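Local coordinates for chorismate mutase protein (Bartonella henselae, PDB 3RMI), which probably catalyses the rearrangement of chorismate to prephenate, as an intertwined all-helical dimer, here with D-malate bound in the presumed active site, at residues Arg37-Ile42 / Lys89-Gln94; Arg44-Tyr49 / His93-Ile98; Arg65-Ala70 / Asp76-Glu81. All blocks are in the same frame, centred on the assembly; numbering follows the deposited sequence.

In the fold
From the N terminus the chain runs through the long helix 4-48, turns back through a loop into helix 56-72, and reverses again into helix 77-106. Contact 3 (65-70 with 76-81) closes the shortest loop, the hairpin between the second and third helices. Contact 1 (37-42 with 89-94) and contact 2 (44-49 with 93-98) each close a wider loop around this hairpin; these two loops overlap and cross, neither lying within the other. Both bring helix 77-106 against the C-terminal part of helix 4-48. Contacts 1 and 2 share His93 and Gln94, lie with centres about 8 Å apart and both reach D-malate; contact 3 sits about 21 Å from contact 1, centre to centre.

Contact 1: Arg37-Ile42 / Lys89-Gln94; sequences RCTQAI and KEVVHQ. With MLT (D-malate), chain D; EDO (1,2-ethanediol), chain B.
Thr39 lays its CB and CG2 against the isopropyl group of Val91, the two short side chains crossing at about a right angle. CG2 of Thr39 meets CG2 of Val91 at 3.9 Å, while CB of Thr39 lies equally near CG1 of Val91. With chi1 at 56°, the Thr39 hydroxyl stands between its own backbone N and carbonyl carbon, where it makes weak hydrogen bonds back to the carbonyls of Arg35 and Phe36; the methyl, anti to the carbonyl carbon, is left for the apolar contact.

One residue along helix 4-48, and about one turn along helix 77-106, the contact becomes polar. The extended chains of Gln40 and Gln94 bring their amides together, and NE2 of Gln40 donates to OE1 of Gln94 over 2.9 Å. The N-H points fairly straight at the oxygen (157°), which lies in the amide plane of Gln40. At the acceptor the fit is poorer: the donor stands above the carbonyl plane of Gln94, 40° out of it, and the two amide planes are well turned apart. CG of Gln40 also presses on the same oxygen, at 3.1 Å. The amide nitrogen of Gln94 faces a 1,2-ethanediol.

Val91 of this pair, together with Ile42, borders the bound D-malate: CG1 of Val91 is 3.5 Å from malate O2, and CD1 of Ile42 approaches malate C2 at 3.7 Å. Malate is gripped by Arg35, Lys46, Arg58, Gln62 and Arg18 of the second subunit. A pocket walled by helices of both subunits and lined with cationic groups is consistent with the active site of the all-helical AroQ-type chorismate mutases.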
loop_
_atom_site.group_PDB
_atom_site.type_symbol
_atom_site.label_atom_id
_atom_site.label_comp_id
_atom_site.label_asym_id
_atom_site.label_seq_id
_atom_site.Cartn_x
_atom_site.Cartn_y
_atom_site.Cartn_z
ATOM N N ARG A 37 -11.242 -3.454 7.427
ATOM C CA ARG A 37 -12.352 -3.565 8.340
ATOM C C ARG A 37 -13.422 -2.558 7.935
ATOM O O ARG A 37 -14.583 -2.918 7.865
ATOM C CB ARG A 37 -11.913 -3.382 9.796
ATOM C CG ARG A 37 -11.555 -4.723 10.433
ATOM C CD ARG A 37 -10.489 -4.657 11.561
ATOM N NE ARG A 37 -11.019 -4.100 12.815
ATOM C CZ ARG A 37 -11.587 -4.783 13.810
ATOM N NH1 ARG A 37 -11.740 -6.095 13.742
ATOM N NH2 ARG A 37 -12.015 -4.139 14.893
ATOM N N CYS A 38 -13.031 -1.331 7.598
ATOM C CA CYS A 38 -14.010 -0.312 7.177
ATOM C C CYS A 38 -14.645 -0.634 5.867
ATOM O O CYS A 38 -15.852 -0.590 5.763
ATOM C CB CYS A 38 -13.386 1.067 7.046
ATOM S SG CYS A 38 -13.073 1.785 8.596
ATOM N N THR A 39 -13.848 -0.954 4.858
ATOM C CA THR A 39 -14.431 -1.220 3.544
ATOM C C THR A 39 -15.283 -2.463 3.565
ATOM O O THR A 39 -16.143 -2.621 2.714
ATOM C CB THR A 39 -13.396 -1.361 2.436
ATOM O OG1 THR A 39 -12.455 -2.397 2.774
ATOM C CG2 THR A 39 -12.697 -0.042 2.189
ATOM N N GLN A 40 -15.055 -3.364 4.497
ATOM C CA GLN A 40 -15.909 -4.550 4.607
ATOM C C GLN A 40 -17.229 -4.195 5.261
ATOM O O GLN A 40 -18.258 -4.797 4.943
ATOM C CB GLN A 40 -15.204 -5.694 5.376
ATOM C CG GLN A 40 -14.194 -6.469 4.487
ATOM C CD GLN A 40 -13.112 -7.297 5.266
ATOM O OE1 GLN A 40 -13.280 -7.642 6.447
ATOM N NE2 GLN A 40 -12.016 -7.621 4.581
ATOM N N ALA A 41 -17.204 -3.227 6.178
ATOM C CA ALA A 41 -18.434 -2.718 6.744
ATOM C C ALA A 41 -19.220 -1.973 5.644
ATOM O O ALA A 41 -20.431 -2.112 5.557
ATOM C CB ALA A 41 -18.169 -1.841 7.968
ATOM N N ILE A 42 -18.532 -1.271 4.749
ATOM C CA ILE A 42 -19.193 -0.665 3.582
ATOM C C ILE A 42 -19.755 -1.745 2.672
ATOM O O ILE A 42 -20.868 -1.613 2.190
ATOM C CB ILE A 42 -18.259 0.293 2.774
ATOM C CG1 ILE A 42 -17.921 1.528 3.622
ATOM C CG2 ILE A 42 -18.924 0.726 1.422
ATOM C CD1 ILE A 42 -16.883 2.476 2.981
ATOM N N LYS A 89 -9.189 -1.973 -6.276
ATOM C CA LYS A 89 -9.481 -3.209 -7.034
ATOM C C LYS A 89 -9.756 -4.384 -6.068
ATOM O O LYS A 89 -10.651 -5.210 -6.298
ATOM C CB LYS A 89 -8.288 -3.528 -7.948
ATOM C CG LYS A 89 -8.536 -4.492 -9.090
ATOM C CD LYS A 89 -7.208 -4.919 -9.744
ATOM C CE LYS A 89 -7.408 -6.045 -10.757
ATOM N NZ LYS A 89 -6.099 -6.738 -11.018
ATOM N N GLU A 90 -9.005 -4.450 -4.975
ATOM C CA GLU A 90 -9.253 -5.480 -3.996
ATOM C C GLU A 90 -10.586 -5.217 -3.326
ATOM O O GLU A 90 -11.369 -6.127 -3.099
ATOM C CB GLU A 90 -8.149 -5.488 -2.959
ATOM C CG GLU A 90 -8.304 -6.579 -1.922
ATOM C CD GLU A 90 -8.259 -7.979 -2.516
ATOM O OE1 GLU A 90 -7.772 -8.138 -3.664
ATOM O OE2 GLU A 90 -8.688 -8.922 -1.824
ATOM N N VAL A 91 -10.837 -3.956 -3.001
ATOM C CA VAL A 91 -12.073 -3.573 -2.311
ATOM C C VAL A 91 -13.300 -3.919 -3.148
ATOM O O VAL A 91 -14.280 -4.449 -2.632
ATOM C CB VAL A 91 -12.083 -2.077 -1.952
ATOM C CG1 VAL A 91 -13.471 -1.647 -1.473
ATOM C CG2 VAL A 91 -11.029 -1.788 -0.864
ATOM N N VAL A 92 -13.224 -3.651 -4.442
ATOM C CA VAL A 92 -14.338 -3.891 -5.341
ATOM C C VAL A 92 -14.592 -5.396 -5.428
ATOM O O VAL A 92 -15.749 -5.846 -5.365
ATOM C CB VAL A 92 -14.074 -3.243 -6.731
ATOM C CG1 VAL A 92 -14.907 -3.890 -7.783
ATOM C CG2 VAL A 92 -14.323 -1.727 -6.672
ATOM N N HIS A 93 -13.515 -6.178 -5.538
ATOM C CA HIS A 93 -13.621 -7.625 -5.412
ATOM C C HIS A 93 -14.324 -8.020 -4.112
ATOM O O HIS A 93 -15.235 -8.850 -4.117
ATOM C CB HIS A 93 -12.239 -8.311 -5.464
ATOM C CG HIS A 93 -12.296 -9.807 -5.272
ATOM N ND1 HIS A 93 -11.675 -10.453 -4.222
ATOM C CD2 HIS A 93 -12.931 -10.774 -5.981
ATOM C CE1 HIS A 93 -11.911 -11.752 -4.300
ATOM N NE2 HIS A 93 -12.670 -11.971 -5.358
ATOM N N GLN A 94 -13.902 -7.441 -2.991
ATOM C CA GLN A 94 -14.474 -7.840 -1.714
ATOM C C GLN A 94 -15.945 -7.475 -1.610
ATOM O O GLN A 94 -16.729 -8.212 -1.006
ATOM C CB GLN A 94 -13.711 -7.232 -0.558
ATOM C CG GLN A 94 -12.536 -8.078 -0.120
ATOM C CD GLN A 94 -11.885 -7.558 1.164
ATOM O OE1 GLN A 94 -12.466 -6.734 1.892
ATOM N NE2 GLN A 94 -10.674 -8.031 1.438
HETATM C C1 MLT D . -15.848 2.189 -1.254
HETATM O O1 MLT D . -17.070 2.276 -1.587
HETATM O O2 MLT D . -15.238 1.313 -1.849
HETATM C C2 MLT D . -15.181 3.046 -0.200
HETATM O O3 MLT D . -15.923 4.225 -0.245
HETATM C C3 MLT D . -13.723 3.510 -0.248
HETATM C C4 MLT D . -12.715 2.801 -1.176
HETATM O O4 MLT D . -12.905 2.717 -2.446
HETATM O O5 MLT D . -11.635 2.340 -0.711
HETATM C C1 EDO B . -8.143 -8.665 4.826
HETATM O O1 EDO B . -7.335 -9.760 5.276
HETATM C C2 EDO B . -7.509 -8.100 3.562
HETATM O O2 EDO B . -8.444 -8.204 2.486
#

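Contact 2: Arg44-Tyr49 / His93-Ile98; sequences RLKARY and HQHEVI. With MLT (D-malate), chain D; EDO (1,2-ethanediol), chain B.
Lys46 and His95 come together without bonding to each other: NZ of Lys46 lies 3.6 Å from ND1 of His95, oblique to the ring, and that buried nitrogen has no polar partner in the model. The lysine is committed elsewhere. NZ of Lys46 donates to malate O1 over 3.0 Å and to the carbonyl of Pro52, with a weaker bond to that of Ala53, so ligand and loop together fix its position. The aliphatic chain, extended beyond CG, runs past the histidine and brings CD of Lys46 to 3.8 Å from ND1 of His95.

The ring of His95 is held from its other nitrogen, NE2, by a hydrogen bond to the carbonyl oxygen of Thr39. This turns CE1 toward the malate carboxylate, with CE1 of His95 3.3 Å from malate O2. Malate O1 lies at the ring edge, in its plane. The histidine is thus wedged between the backbone of helix 4-48, the lysine chain and the ligand.

Farther from the ligand, Ile98 packs between the helices. CG2 of Ile98, anti to its backbone N, lies against Arg44 and Ala47, 4.0 Å from CA of Arg44 and 4.1 Å from CB of Ala47. The arginine takes part through its backbone and CG, its CB being directed away from the facing helix.

The segments 44-48 of helix 4-48 and 93-98 of helix 77-106 cross at -47°, their axes 9.0 Å apart at closest approach. The loop after helix 4-48 touches this crossing, with Ala53 against His95 and Glu96, while Arg18 of the second subunit packs against Lys46.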
loop_
_atom_site.group_PDB
_atom_site.type_symbol
_atom_site.label_atom_id
_atom_site.label_comp_id
_atom_site.label_asym_id
_atom_site.label_seq_id
_atom_site.Cartn_x
_atom_site.Cartn_y
_atom_site.Cartn_z
ATOM N N ARG A 44 -20.951 -4.721 3.351
ATOM C CA ARG A 44 -22.154 -5.329 3.939
ATOM C C ARG A 44 -23.364 -4.377 3.779
ATOM O O ARG A 44 -24.466 -4.782 3.391
ATOM C CB ARG A 44 -21.921 -5.690 5.425
ATOM C CG ARG A 44 -20.894 -6.842 5.640
ATOM C CD ARG A 44 -20.910 -7.409 7.071
ATOM N NE ARG A 44 -20.354 -6.423 8.004
ATOM C CZ ARG A 44 -19.043 -6.240 8.252
ATOM N NH1 ARG A 44 -18.109 -6.976 7.640
ATOM N NH2 ARG A 44 -18.659 -5.299 9.116
ATOM N N LEU A 45 -23.111 -3.112 4.066
ATOM C CA LEU A 45 -24.085 -2.063 3.907
ATOM C C LEU A 45 -24.529 -1.978 2.432
ATOM O O LEU A 45 -25.728 -2.005 2.116
ATOM C CB LEU A 45 -23.453 -0.760 4.396
ATOM C CG LEU A 45 -24.237 0.126 5.362
ATOM C CD1 LEU A 45 -24.841 -0.651 6.588
ATOM C CD2 LEU A 45 -23.339 1.259 5.802
ATOM N N LYS A 46 -23.566 -1.931 1.515
ATOM C CA LYS A 46 -23.918 -1.856 0.092
ATOM C C LYS A 46 -24.739 -3.071 -0.298
ATOM O O LYS A 46 -25.732 -2.929 -0.985
ATOM C CB LYS A 46 -22.682 -1.760 -0.809
ATOM C CG LYS A 46 -21.929 -0.403 -0.762
ATOM C CD LYS A 46 -20.808 -0.402 -1.791
ATOM C CE LYS A 46 -20.120 0.925 -1.898
ATOM N NZ LYS A 46 -19.250 0.964 -3.133
ATOM N N ALA A 47 -24.343 -4.264 0.137
ATOM C CA ALA A 47 -25.073 -5.478 -0.225
ATOM C C ALA A 47 -26.503 -5.534 0.346
ATOM O O ALA A 47 -27.444 -5.976 -0.355
ATOM C CB ALA A 47 -24.288 -6.725 0.171
ATOM N N ARG A 48 -26.686 -5.097 1.593
ATOM C CA ARG A 48 -28.018 -5.156 2.195
ATOM C C ARG A 48 -28.974 -4.226 1.408
ATOM O O ARG A 48 -30.122 -4.587 1.135
ATOM C CB ARG A 48 -27.999 -4.862 3.716
ATOM N N TYR A 49 -28.477 -3.066 0.990
ATOM C CA TYR A 49 -29.323 -2.023 0.397
ATOM C C TYR A 49 -29.111 -1.850 -1.096
ATOM O O TYR A 49 -29.454 -0.820 -1.650
ATOM C CB TYR A 49 -29.131 -0.713 1.163
ATOM C CG TYR A 49 -29.377 -0.945 2.630
ATOM C CD1 TYR A 49 -30.655 -1.266 3.098
ATOM C CD2 TYR A 49 -28.340 -0.921 3.547
ATOM C CE1 TYR A 49 -30.897 -1.531 4.469
ATOM C CE2 TYR A 49 -28.567 -1.182 4.913
ATOM C CZ TYR A 49 -29.843 -1.482 5.364
ATOM O OH TYR A 49 -30.061 -1.733 6.702
ATOM N N HIS A 93 -13.515 -6.178 -5.538
ATOM C CA HIS A 93 -13.621 -7.625 -5.412
ATOM C C HIS A 93 -14.324 -8.020 -4.112
ATOM O O HIS A 93 -15.235 -8.850 -4.117
ATOM C CB HIS A 93 -12.239 -8.311 -5.464
ATOM C CG HIS A 93 -12.296 -9.807 -5.272
ATOM N ND1 HIS A 93 -11.675 -10.453 -4.222
ATOM C CD2 HIS A 93 -12.931 -10.774 -5.981
ATOM C CE1 HIS A 93 -11.911 -11.752 -4.300
ATOM N NE2 HIS A 93 -12.670 -11.971 -5.358
ATOM N N GLN A 94 -13.902 -7.441 -2.991
ATOM C CA GLN A 94 -14.474 -7.840 -1.714
ATOM C C GLN A 94 -15.945 -7.475 -1.610
ATOM O O GLN A 94 -16.729 -8.212 -1.006
ATOM C CB GLN A 94 -13.711 -7.232 -0.558
ATOM C CG GLN A 94 -12.536 -8.078 -0.120
ATOM C CD GLN A 94 -11.885 -7.558 1.164
ATOM O OE1 GLN A 94 -12.466 -6.734 1.892
ATOM N NE2 GLN A 94 -10.674 -8.031 1.438
ATOM N N HIS A 95 -16.313 -6.339 -2.192
ATOM C CA HIS A 95 -17.702 -5.919 -2.215
ATOM C C HIS A 95 -18.554 -6.897 -2.998
ATOM O O HIS A 95 -19.662 -7.224 -2.589
ATOM C CB HIS A 95 -17.826 -4.517 -2.820
ATOM C CG HIS A 95 -17.418 -3.418 -1.889
ATOM N ND1 HIS A 95 -17.476 -2.090 -2.240
ATOM C CD2 HIS A 95 -16.978 -3.449 -0.611
ATOM C CE1 HIS A 95 -17.079 -1.349 -1.224
ATOM N NE2 HIS A 95 -16.774 -2.149 -0.219
ATOM N N GLU A 96 -18.035 -7.356 -4.126
ATOM C CA GLU A 96 -18.732 -8.347 -4.937
ATOM C C GLU A 96 -18.853 -9.691 -4.212
ATOM O O GLU A 96 -19.903 -10.343 -4.300
ATOM C CB GLU A 96 -18.039 -8.517 -6.298
ATOM C CG GLU A 96 -18.157 -7.264 -7.199
ATOM C CD GLU A 96 -17.283 -7.294 -8.465
ATOM O OE1 GLU A 96 -16.313 -8.104 -8.555
ATOM O OE2 GLU A 96 -17.576 -6.472 -9.371
ATOM N N VAL A 97 -17.804 -10.103 -3.491
ATOM C CA VAL A 97 -17.852 -11.372 -2.735
ATOM C C VAL A 97 -18.899 -11.336 -1.610
ATOM O O VAL A 97 -19.647 -12.295 -1.411
ATOM C CB VAL A 97 -16.459 -11.786 -2.176
ATOM C CG1 VAL A 97 -16.585 -12.937 -1.151
ATOM C CG2 VAL A 97 -15.544 -12.204 -3.333
ATOM N N ILE A 98 -18.968 -10.220 -0.900
ATOM C CA ILE A 98 -19.988 -10.050 0.124
ATOM C C ILE A 98 -21.405 -10.109 -0.478
ATOM O O ILE A 98 -22.289 -10.719 0.116
ATOM C CB ILE A 98 -19.734 -8.756 0.936
ATOM C CG1 ILE A 98 -18.453 -8.932 1.779
ATOM C CG2 ILE A 98 -20.903 -8.429 1.831
ATOM C CD1 ILE A 98 -17.632 -7.657 2.014
HETATM C C1 MLT D . -15.848 2.189 -1.254
HETATM O O1 MLT D . -17.070 2.276 -1.587
HETATM O O2 MLT D . -15.238 1.313 -1.849
HETATM C C2 MLT D . -15.181 3.046 -0.200
HETATM O O3 MLT D . -15.923 4.225 -0.245
HETATM C C3 MLT D . -13.723 3.510 -0.248
HETATM C C4 MLT D . -12.715 2.801 -1.176
HETATM O O4 MLT D . -12.905 2.717 -2.446
HETATM O O5 MLT D . -11.635 2.340 -0.711
HETATM C C1 EDO B . -8.143 -8.665 4.826
HETATM O O1 EDO B . -7.335 -9.760 5.276
HETATM C C2 EDO B . -7.509 -8.100 3.562
HETATM O O2 EDO B . -8.444 -8.204 2.486
#

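Contact 3: Arg65-Ala70 / Asp76-Glu81; sequences RLRKLA and DPDFAE. With EDO (1,2-ethanediol), chain C.
Ionic interactions centre on Arg67, whose NH1 forms salt bridges with both Asp78 and Glu81. NH1 of Arg67 reaches OD1 of Asp78 at 2.9 Å in a nearly straight bond (166°), with the oxygen at the guanidinium edge, close to its plane, and met on its anti side; NH2 adds a weak bond to the same atom. OE1 of Glu81 also lies 2.9 Å from NH1 of Arg67, but tilted 34° from the guanidinium plane, and the planes of the two groups are almost perpendicular. A bend at chi3 turns the arginine head toward the first turn of the facing helix.

Van der Waals packing begins at that same head: CB of Pro77 lies over the centre of one guanidinium face, 3.9 Å from CZ of Arg67. Deeper in, CB of Ala70 meets CB of Ala80 at 3.7 Å, and CD2 of Leu66 lies 4.5 Å from CB of Ala80.

Asp76 occupies the N-cap position of helix 77-106, which turns back against the end of helix 56-72; the segments 65-70 and 77-81 run broadly antiparallel, at 142°. Beyond this hairpin the second subunit closes in, with its Ile29 on Leu66 and its Phe36 ring meeting Phe79.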
loop_
_atom_site.group_PDB
_atom_site.type_symbol
_atom_site.label_atom_id
_atom_site.label_comp_id
_atom_site.label_asym_id
_atom_site.label_seq_id
_atom_site.Cartn_x
_atom_site.Cartn_y
_atom_site.Cartn_z
ATOM N N ARG A 65 -8.265 13.701 -4.473
ATOM C CA ARG A 65 -7.842 14.082 -3.130
ATOM C C ARG A 65 -6.466 13.523 -2.790
ATOM O O ARG A 65 -5.611 14.230 -2.304
ATOM C CB ARG A 65 -8.868 13.605 -2.127
ATOM C CG ARG A 65 -8.543 13.932 -0.685
ATOM C CD ARG A 65 -9.493 13.184 0.254
ATOM N NE ARG A 65 -9.028 13.153 1.640
ATOM C CZ ARG A 65 -8.317 12.165 2.186
ATOM N NH1 ARG A 65 -7.944 11.043 1.498
ATOM N NH2 ARG A 65 -7.988 12.296 3.473
ATOM N N LEU A 66 -6.238 12.263 -3.078
ATOM C CA LEU A 66 -4.971 11.670 -2.711
ATOM C C LEU A 66 -3.842 12.239 -3.566
ATOM O O LEU A 66 -2.722 12.426 -3.097
ATOM C CB LEU A 66 -5.030 10.139 -2.791
ATOM C CG LEU A 66 -4.014 9.438 -1.879
ATOM C CD1 LEU A 66 -4.314 9.776 -0.393
ATOM C CD2 LEU A 66 -4.011 7.929 -2.103
ATOM N N ARG A 67 -4.141 12.529 -4.823
ATOM C CA ARG A 67 -3.153 13.161 -5.670
ATOM C C ARG A 67 -2.742 14.524 -5.093
ATOM O O ARG A 67 -1.535 14.806 -5.013
ATOM C CB ARG A 67 -3.662 13.279 -7.106
ATOM C CG ARG A 67 -3.595 11.966 -7.885
ATOM C CD ARG A 67 -4.157 12.156 -9.302
ATOM N NE ARG A 67 -3.247 12.951 -10.106
ATOM C CZ ARG A 67 -2.246 12.478 -10.851
ATOM N NH1 ARG A 67 -2.026 11.172 -10.975
ATOM N NH2 ARG A 67 -1.481 13.333 -11.521
ATOM N N LYS A 68 -3.718 15.343 -4.671
ATOM C CA LYS A 68 -3.402 16.694 -4.165
ATOM C C LYS A 68 -2.555 16.555 -2.920
ATOM O O LYS A 68 -1.535 17.218 -2.785
ATOM C CB LYS A 68 -4.653 17.564 -3.886
ATOM N N LEU A 69 -2.957 15.661 -2.026
ATOM C CA LEU A 69 -2.238 15.461 -0.751
ATOM C C LEU A 69 -0.839 14.884 -0.967
ATOM O O LEU A 69 0.094 15.261 -0.266
ATOM C CB LEU A 69 -3.058 14.597 0.235
ATOM C CG LEU A 69 -4.460 15.151 0.644
ATOM C CD1 LEU A 69 -5.244 14.187 1.611
ATOM C CD2 LEU A 69 -4.444 16.619 1.215
ATOM N N ALA A 70 -0.693 14.011 -1.959
ATOM C CA ALA A 70 0.609 13.494 -2.362
ATOM C C ALA A 70 1.549 14.611 -2.841
ATOM O O ALA A 70 2.712 14.662 -2.431
ATOM C CB ALA A 70 0.447 12.436 -3.445
ATOM N N ASP A 76 5.034 11.335 -5.305
ATOM C CA ASP A 76 4.643 11.237 -6.710
ATOM C C ASP A 76 3.147 10.991 -6.859
ATOM O O ASP A 76 2.647 9.966 -6.421
ATOM C CB ASP A 76 5.405 10.110 -7.414
ATOM C CG ASP A 76 5.126 10.055 -8.920
ATOM O OD1 ASP A 76 4.822 11.103 -9.517
ATOM O OD2 ASP A 76 5.215 8.969 -9.536
ATOM N N PRO A 77 2.428 11.922 -7.502
ATOM C CA PRO A 77 0.967 11.764 -7.517
ATOM C C PRO A 77 0.487 10.612 -8.368
ATOM O O PRO A 77 -0.534 10.026 -8.060
ATOM C CB PRO A 77 0.468 13.092 -8.075
ATOM C CG PRO A 77 1.640 13.634 -8.868
ATOM C CD PRO A 77 2.858 13.188 -8.111
ATOM N N ASP A 78 1.223 10.287 -9.428
ATOM C CA ASP A 78 0.908 9.116 -10.251
ATOM C C ASP A 78 1.030 7.806 -9.477
ATOM O O ASP A 78 0.187 6.899 -9.634
ATOM C CB ASP A 78 1.789 9.088 -11.496
ATOM C CG ASP A 78 1.491 10.260 -12.440
ATOM O OD1 ASP A 78 0.312 10.659 -12.532
ATOM O OD2 ASP A 78 2.427 10.793 -13.073
ATOM N N PHE A 79 2.051 7.701 -8.634
ATOM C CA PHE A 79 2.197 6.494 -7.848
ATOM C C PHE A 79 1.158 6.425 -6.740
ATOM O O PHE A 79 0.610 5.355 -6.488
ATOM C CB PHE A 79 3.599 6.334 -7.279
ATOM C CG PHE A 79 3.814 4.990 -6.642
ATOM C CD1 PHE A 79 3.873 3.841 -7.430
ATOM C CD2 PHE A 79 3.911 4.857 -5.253
ATOM C CE1 PHE A 79 4.031 2.567 -6.832
ATOM C CE2 PHE A 79 4.085 3.600 -4.659
ATOM C CZ PHE A 79 4.147 2.459 -5.442
ATOM N N ALA A 80 0.866 7.552 -6.099
ATOM C CA ALA A 80 -0.259 7.604 -5.169
ATOM C C ALA A 80 -1.527 7.025 -5.821
ATOM O O ALA A 80 -2.221 6.208 -5.231
ATOM C CB ALA A 80 -0.505 9.042 -4.676
ATOM N N GLU A 81 -1.808 7.433 -7.050
ATOM C CA GLU A 81 -2.996 6.962 -7.780
ATOM C C GLU A 81 -2.920 5.480 -8.087
ATOM O O GLU A 81 -3.885 4.775 -7.900
ATOM C CB GLU A 81 -3.183 7.731 -9.105
ATOM C CG GLU A 81 -4.491 7.381 -9.824
ATOM C CD GLU A 81 -4.777 8.222 -11.047
ATOM O OE1 GLU A 81 -4.214 9.343 -11.180
ATOM O OE2 GLU A 81 -5.575 7.743 -11.889
HETATM C C1 EDO C . 8.191 8.938 -4.204
HETATM O O1 EDO C . 7.388 10.056 -4.602
HETATM C C2 EDO C . 7.432 7.664 -4.550
HETATM O O2 EDO C . 8.210 6.893 -5.466
#